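Local coordinates for protein At4g34840 (Arabidopsis thaliana, PDB 3BSF) that is a nucleosidase of the phosphorylase superfamily, an alpha/beta protein with adenine bound in a pocket formed partly by strands of its central mixed sheet, at residues 95-100 and 203-208. Residues are numbered along the deposited sequence; the frame is centred on the assembly and turned at random.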
loop_
_atom_site.group_PDB
_atom_site.type_symbol
_atom_site.label_atom_id
_atom_site.label_comp_id
_atom_site.label_asym_id
_atom_site.label_seq_id
_atom_site.Cartn_x
_atom_site.Cartn_y
_atom_site.Cartn_z
ATOM N N PRO A 95 -15.149 -6.407 12.500
ATOM C CA PRO A 95 -16.482 -6.297 11.908
ATOM C C PRO A 95 -17.004 -7.556 11.234
ATOM O O PRO A 95 -16.241 -8.473 10.913
ATOM C CB PRO A 95 -16.301 -5.174 10.913
ATOM C CG PRO A 95 -14.971 -5.523 10.326
ATOM C CD PRO A 95 -14.134 -5.900 11.552
ATOM N N ASP A 96 -18.317 -7.576 11.021
ATOM C CA ASP A 96 -18.978 -8.684 10.361
ATOM C C ASP A 96 -18.952 -8.379 8.873
ATOM O O ASP A 96 -18.820 -9.270 8.035
ATOM C CB ASP A 96 -20.439 -8.801 10.809
ATOM C CG ASP A 96 -20.591 -9.320 12.238
ATOM O OD1 ASP A 96 -19.926 -10.323 12.588
ATOM O OD2 ASP A 96 -21.397 -8.732 13.001
ATOM N N LEU A 97 -19.064 -7.097 8.555
ATOM C CA LEU A 97 -19.088 -6.658 7.169
ATOM C C LEU A 97 -18.339 -5.346 6.994
ATOM O O LEU A 97 -18.606 -4.362 7.683
ATOM C CB LEU A 97 -20.536 -6.481 6.728
ATOM C CG LEU A 97 -20.835 -6.009 5.318
ATOM C CD1 LEU A 97 -20.485 -7.090 4.301
ATOM C CD2 LEU A 97 -22.321 -5.678 5.257
ATOM N N ILE A 98 -17.394 -5.334 6.070
ATOM C CA ILE A 98 -16.647 -4.125 5.813
ATOM C C ILE A 98 -17.028 -3.581 4.433
ATOM O O ILE A 98 -17.092 -4.317 3.447
ATOM C CB ILE A 98 -15.127 -4.383 5.928
ATOM C CG1 ILE A 98 -14.358 -3.349 5.113
ATOM C CG2 ILE A 98 -14.801 -5.796 5.495
ATOM C CD1 ILE A 98 -12.872 -3.580 5.125
ATOM N N ILE A 99 -17.309 -2.284 4.386
ATOM C CA ILE A 99 -17.704 -1.623 3.155
ATOM C C ILE A 99 -16.806 -0.439 2.838
ATOM O O ILE A 99 -16.546 0.405 3.694
ATOM C CB ILE A 99 -19.154 -1.120 3.242
ATOM C CG1 ILE A 99 -20.080 -2.297 3.553
ATOM C CG2 ILE A 99 -19.558 -0.439 1.928
ATOM C CD1 ILE A 99 -21.534 -1.906 3.729
ATOM N N ASN A 100 -16.351 -0.391 1.588
ATOM C CA ASN A 100 -15.482 0.672 1.104
ATOM C C ASN A 100 -16.222 1.608 0.170
ATOM O O ASN A 100 -16.462 1.274 -0.992
ATOM C CB ASN A 100 -14.299 0.074 0.357
ATOM C CG ASN A 100 -13.454 1.125 -0.323
ATOM O OD1 ASN A 100 -13.023 2.088 0.307
ATOM N ND2 ASN A 100 -13.207 0.945 -1.615
ATOM N N PRO A 203 -16.429 -10.565 4.854
ATOM C CA PRO A 203 -17.355 -10.064 3.825
ATOM C C PRO A 203 -17.041 -8.623 3.463
ATOM O O PRO A 203 -16.897 -7.781 4.351
ATOM C CB PRO A 203 -18.709 -10.209 4.496
ATOM C CG PRO A 203 -18.543 -11.464 5.234
ATOM C CD PRO A 203 -17.175 -11.290 5.893
ATOM N N THR A 204 -16.959 -8.330 2.170
ATOM C CA THR A 204 -16.592 -6.992 1.743
ATOM C C THR A 204 -17.410 -6.441 0.581
ATOM O O THR A 204 -17.702 -7.133 -0.382
ATOM C CB THR A 204 -15.088 -6.979 1.374
ATOM O OG1 THR A 204 -14.584 -5.641 1.434
ATOM C CG2 THR A 204 -14.869 -7.576 -0.031
ATOM N N ILE A 205 -17.766 -5.168 0.676
ATOM C CA ILE A 205 -18.544 -4.509 -0.371
ATOM C C ILE A 205 -17.913 -3.162 -0.755
ATOM O O ILE A 205 -17.409 -2.427 0.111
ATOM C CB ILE A 205 -19.983 -4.274 0.106
ATOM C CG1 ILE A 205 -20.635 -5.615 0.413
ATOM C CG2 ILE A 205 -20.774 -3.527 -0.954
ATOM C CD1 ILE A 205 -22.047 -5.484 0.877
ATOM N N LEU A 206 -17.929 -2.847 -2.051
ATOM C CA LEU A 206 -17.361 -1.590 -2.530
ATOM C C LEU A 206 -18.408 -0.793 -3.280
ATOM O O LEU A 206 -19.004 -1.263 -4.247
ATOM C CB LEU A 206 -16.154 -1.847 -3.432
ATOM C CG LEU A 206 -14.956 -2.539 -2.765
ATOM C CD1 LEU A 206 -15.315 -3.970 -2.422
ATOM C CD2 LEU A 206 -13.759 -2.529 -3.695
ATOM N N ILE A 207 -18.637 0.423 -2.814
ATOM C CA ILE A 207 -19.624 1.297 -3.418
ATOM C C ILE A 207 -18.953 2.592 -3.895
ATOM O O ILE A 207 -18.309 3.291 -3.111
ATOM C CB ILE A 207 -20.731 1.596 -2.400
ATOM C CG1 ILE A 207 -21.438 0.292 -2.036
ATOM C CG2 ILE A 207 -21.715 2.611 -2.966
ATOM C CD1 ILE A 207 -22.461 0.449 -0.950
ATOM N N LYS A 208 -19.120 2.917 -5.176
ATOM C CA LYS A 208 -18.478 4.102 -5.740
ATOM C C LYS A 208 -19.390 5.125 -6.424
ATOM O O LYS A 208 -20.214 4.761 -7.266
ATOM C CB LYS A 208 -17.408 3.640 -6.719
ATOM C CG LYS A 208 -16.492 2.571 -6.130
ATOM C CD LYS A 208 -15.638 3.128 -4.990
ATOM C CE LYS A 208 -14.624 2.103 -4.477
ATOM N NZ LYS A 208 -13.638 2.703 -3.521
#
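Ile98 and Ile99 of strand 97-100 pair with Thr204 and Ile205 of strand 204-208, and Asn100 with Leu206, in a parallel ladder inside the central mixed sheet of a phosphorylase-superfamily fold, a worked example of how residues a hundred positions apart become sheet neighbours. The short strand axes approach to 4.6 Å and diverge by 22°, in keeping with the twist of the sheet.

Four backbone hydrogen bonds set the register, and they alternate as parallel pairing demands. Ile98 N donates to Pro203 O (3.0 Å) and Asn100 N to Ile205 O (2.7 Å), while Ile98 O and Asn100 O receive the amides of Ile205 and Ile207. Ile98 O also draws a weak bond from Thr204 OG1 (3.5 Å), the hydroxyl standing anti to the backbone N (chi1 -159°). The other edge of strand 97-100 pairs with strand 15-19, so the strand is held on both flanks.

Apolar contacts are sorted by face. On one, Ile99 and Ile205 run alongside each other in the same direction, with Ile99 CG1 against Ile205 CB at 4.0 Å; Ile99 CG2 reaches on to Ile207 CD1. Leu97 joins this cluster through a single branch, for its CD1 touches both Pro203 CB (3.6 Å) and Ile205 CD1 (4.1 Å). The other face carries Ile98, Thr204, Asn100 and Leu206; helix 190-199 covers Ile98 and Asn100 here through Val193.

The Lys208 amine forms a salt bridge with Asp187, a residue of the adenine pocket, and lies near the Asn100 side chain; a turn at chi2 (-67°) places Lys208 CD. At the pair's other end, Pro203 CB, CG and CD pass close to Asp96 O, CD nearest at 3.4 Å.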